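Disease resistance protein RRS1 (Arabidopsis thaliana, PDB 5W3X) binds W-box DNA as a WRKY transcription factor, acts as a disease resistance protein against fungal and bacterial pathogens and, with RPS4, triggers an EDS1-dependent hypersensitive response. Local coordinates at residues K28-S33 and R37-C42. Residues are numbered along the deposited sequence; the frame is centred on the assembly and turned at random.
With ZN (zinc ion), chain G.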
ATOM      1  N   LYS B  28       4.441  -9.005   6.299  1.00 34.12           N
ATOM      2  CA  LYS B  28       3.054  -8.581   6.431  1.00 38.44           C
ATOM      3  C   LYS B  28       2.184  -9.569   7.213  1.00 36.50           C
ATOM      4  O   LYS B  28       2.400 -10.773   7.171  1.00 41.27           O
ATOM      5  CB  LYS B  28       2.445  -8.337   5.040  1.00 47.51           C
ATOM      6  CG  LYS B  28       1.222  -7.421   5.091  1.00 50.91           C
ATOM      7  CD  LYS B  28       0.697  -6.996   3.736  1.00 53.16           C
ATOM      8  CE  LYS B  28      -0.420  -5.958   3.915  1.00 47.72           C
ATOM      9  NZ  LYS B  28      -0.959  -5.435   2.626  1.00 52.14           N
ATOM     10  N   ASP B  29       1.187  -9.059   7.915  1.00 34.10           N
ATOM     11  CA  ASP B  29       0.206  -9.944   8.529  1.00 34.98           C
ATOM     12  C   ASP B  29      -0.622 -10.616   7.450  1.00 39.86           C
ATOM     13  O   ASP B  29      -0.764 -10.090   6.340  1.00 36.61           O
ATOM     14  CB  ASP B  29      -0.677  -9.178   9.510  1.00 37.24           C
ATOM     15  CG  ASP B  29       0.030  -8.906  10.838  1.00 48.31           C
ATOM     16  OD1 ASP B  29       0.778  -9.793  11.308  1.00 50.12           O
ATOM     17  OD2 ASP B  29      -0.146  -7.801  11.398  1.00 52.88           O
ATOM     18  N   ILE B  30      -1.151 -11.790   7.784  1.00 38.39           N
ATOM     19  CA  ILE B  30      -1.861 -12.629   6.836  1.00 31.93           C
ATOM     20  C   ILE B  30      -3.253 -13.034   7.368  1.00 36.52           C
ATOM     21  O   ILE B  30      -3.405 -13.353   8.553  1.00 33.76           O
ATOM     22  CB  ILE B  30      -1.046 -13.893   6.522  1.00 40.50           C
ATOM     23  CG1 ILE B  30       0.299 -13.512   5.902  1.00 43.36           C
ATOM     24  CG2 ILE B  30      -1.807 -14.807   5.560  1.00 44.22           C
ATOM     25  CD1 ILE B  30       0.165 -12.903   4.498  1.00 39.96           C
ATOM     26  N   LEU B  31      -4.254 -12.981   6.489  1.00 35.24           N
ATOM     27  CA  LEU B  31      -5.594 -13.494   6.758  1.00 33.92           C
ATOM     28  C   LEU B  31      -5.544 -14.818   7.498  1.00 36.94           C
ATOM     29  O   LEU B  31      -4.892 -15.754   7.049  1.00 39.29           O
ATOM     30  CB  LEU B  31      -6.360 -13.686   5.446  1.00 35.04           C
ATOM     31  CG  LEU B  31      -7.885 -13.544   5.363  1.00 41.38           C
ATOM     32  CD1 LEU B  31      -8.451 -14.438   4.239  1.00 41.27           C
ATOM     33  CD2 LEU B  31      -8.593 -13.795   6.673  1.00 38.35           C
ATOM     34  N   GLY B  32      -6.228 -14.883   8.635  1.00 41.87           N
ATOM     35  CA  GLY B  32      -6.423 -16.135   9.347  1.00 43.75           C
ATOM     36  C   GLY B  32      -5.235 -16.610  10.165  1.00 48.31           C
ATOM     37  O   GLY B  32      -5.296 -17.672  10.785  1.00 52.39           O
ATOM     38  N   SER B  33      -4.157 -15.833  10.190  1.00 42.26           N
ATOM     39  CA  SER B  33      -2.958 -16.266  10.901  1.00 41.90           C
ATOM     40  C   SER B  33      -2.566 -15.326  12.031  1.00 42.86           C
ATOM     41  O   SER B  33      -2.719 -14.111  11.932  1.00 43.06           O
ATOM     42  CB  SER B  33      -1.781 -16.419   9.929  1.00 44.60           C
ATOM     43  OG  SER B  33      -0.626 -16.885  10.608  1.00 50.61           O
ATOM     44  N   ARG B  37       3.934 -13.144   7.679  1.00 37.19           N
ATOM     45  CA  ARG B  37       4.779 -13.781   6.681  1.00 37.96           C
ATOM     46  C   ARG B  37       5.911 -12.855   6.242  1.00 35.38           C
ATOM     47  O   ARG B  37       5.699 -11.660   5.997  1.00 37.19           O
ATOM     48  CB  ARG B  37       3.949 -14.207   5.474  1.00 36.64           C
ATOM     49  CG  ARG B  37       4.752 -14.848   4.356  1.00 39.53           C
ATOM     50  CD  ARG B  37       3.810 -15.408   3.302  1.00 43.61           C
ATOM     51  NE  ARG B  37       2.777 -16.224   3.930  1.00 45.71           N
ATOM     52  CZ  ARG B  37       1.640 -16.575   3.341  1.00 51.87           C
ATOM     53  NH1 ARG B  37       0.761 -17.318   3.999  1.00 46.73           N
ATOM     54  NH2 ARG B  37       1.372 -16.169   2.104  1.00 50.41           N
ATOM     55  N   GLY B  38       7.113 -13.413   6.167  1.00 38.36           N
ATOM     56  CA  GLY B  38       8.277 -12.690   5.687  1.00 37.86           C
ATOM     57  C   GLY B  38       8.657 -13.121   4.277  1.00 40.87           C
ATOM     58  O   GLY B  38       8.636 -14.313   3.954  1.00 42.07           O
ATOM     59  N   TYR B  39       8.985 -12.148   3.434  1.00 37.97           N
ATOM     60  CA  TYR B  39       9.338 -12.408   2.038  1.00 34.42           C
ATOM     61  C   TYR B  39      10.767 -11.963   1.783  1.00 38.74           C
ATOM     62  O   TYR B  39      11.120 -10.814   2.090  1.00 39.96           O
ATOM     63  CB  TYR B  39       8.414 -11.660   1.084  1.00 32.03           C
ATOM     64  CG  TYR B  39       6.935 -11.975   1.243  1.00 32.58           C
ATOM     65  CD1 TYR B  39       6.213 -11.474   2.309  1.00 33.51           C
ATOM     66  CD2 TYR B  39       6.258 -12.724   0.288  1.00 40.31           C
ATOM     67  CE1 TYR B  39       4.839 -11.732   2.447  1.00 33.99           C
ATOM     68  CE2 TYR B  39       4.890 -12.999   0.421  1.00 35.62           C
ATOM     69  CZ  TYR B  39       4.192 -12.497   1.490  1.00 37.41           C
ATOM     70  OH  TYR B  39       2.840 -12.777   1.596  1.00 41.56           O
ATOM     71  N   TYR B  40      11.554 -12.865   1.197  1.00 39.65           N
ATOM     72  CA  TYR B  40      12.966 -12.659   0.901  1.00 37.84           C
ATOM     73  C   TYR B  40      13.227 -12.961  -0.568  1.00 41.82           C
ATOM     74  O   TYR B  40      12.513 -13.754  -1.183  1.00 42.50           O
ATOM     75  CB  TYR B  40      13.856 -13.561   1.768  1.00 38.40           C
ATOM     76  CG  TYR B  40      13.679 -13.377   3.249  1.00 44.32           C
ATOM     77  CD1 TYR B  40      12.645 -14.018   3.921  1.00 40.99           C
ATOM     78  CD2 TYR B  40      14.548 -12.576   3.985  1.00 45.11           C
ATOM     79  CE1 TYR B  40      12.467 -13.859   5.273  1.00 41.73           C
ATOM     80  CE2 TYR B  40      14.375 -12.412   5.350  1.00 44.52           C
ATOM     81  CZ  TYR B  40      13.327 -13.060   5.984  1.00 47.56           C
ATOM     82  OH  TYR B  40      13.132 -12.913   7.337  1.00 49.23           O
ATOM     83  N   ARG B  41      14.275 -12.341  -1.107  1.00 40.25           N
ATOM     84  CA  ARG B  41      14.766 -12.603  -2.462  1.00 40.45           C
ATOM     85  C   ARG B  41      16.275 -12.710  -2.345  1.00 45.17           C
ATOM     86  O   ARG B  41      16.812 -12.356  -1.297  1.00 46.03           O
ATOM     87  CB  ARG B  41      14.318 -11.496  -3.423  1.00 38.09           C
ATOM     88  CG  ARG B  41      14.638 -10.058  -2.970  1.00 35.73           C
ATOM     89  CD  ARG B  41      15.990  -9.564  -3.509  1.00 44.31           C
ATOM     90  NE  ARG B  41      16.208  -8.146  -3.234  1.00 42.79           N
ATOM     91  CZ  ARG B  41      17.403  -7.569  -3.156  1.00 45.06           C
ATOM     92  NH1 ARG B  41      18.502  -8.291  -3.305  1.00 46.89           N
ATOM     93  NH2 ARG B  41      17.496  -6.272  -2.907  1.00 37.50           N
ATOM     94  N   CYS B  42      16.961 -13.266  -3.342  1.00 41.14           N
ATOM     95  CA  CYS B  42      18.409 -13.489  -3.230  1.00 43.39           C
ATOM     96  C   CYS B  42      19.263 -12.216  -3.188  1.00 47.60           C
ATOM     97  O   CYS B  42      18.954 -11.220  -3.834  1.00 44.68           O
ATOM     98  CB  CYS B  42      18.916 -14.367  -4.382  1.00 39.39           C
ATOM     99  SG  CYS B  42      20.689 -14.765  -4.217  1.00 55.95           S
TER
HETATM  100 ZN    ZN G1301      20.695 -16.521  -5.707  1.00 54.42          ZN
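The contact closes the loop between strands 22-28 and 37-42, the first two strands of the antiparallel sheet of the WRKY domain. Lys28 and Arg37 form the last hydrogen-bonded pair before the loop. Lys28 ends the WRKYGQK signature, with which WRKY domains read the W box, and so probably helps in DNA recognition. Lys28 N gives a bond to Arg37 O at 3.0 Å. Arg37 N returns one to Lys28 O at 2.9 Å. Past this pair, Ile30 turns its side chain back over Arg37. Its CG1 meets Arg37 CB at 3.7 Å, and its CG2 lies 3.9 Å from Arg37 NH1. With Ile30 CG1 beside its backbone N (chi1 -61°), Ile30 CD1 sits 4.1 Å above the Arg37 guanidinium plane, over its centre. Ile30 CD1 also touches Tyr39 OH at 3.9 Å. The Arg37 chain bends at chi3 (-50°), which brings the guanidinium back beneath the isoleucine. Gln57 OE1 of strand 53-58 accepts one hydrogen bond from Arg37 NH1. A type II beta turn runs from Ile30 to Ser33, with Gly32 third at positive phi and Ser33 N bonded to Ile30 O at 3.1 Å. Lys28 NZ is hydrogen-bonded to a polar side chain of another protein's chain, and Asp29 OD2 forms a salt bridge with a basic side chain there. At the far end of strand 37-42, Cys42 SG binds the zinc ion at 2.3 Å, with Cys50, His74 and His76. The backbone pair sets the register at the loop mouth, while Ile30 and Gln57 probably limit guanidinium rotation.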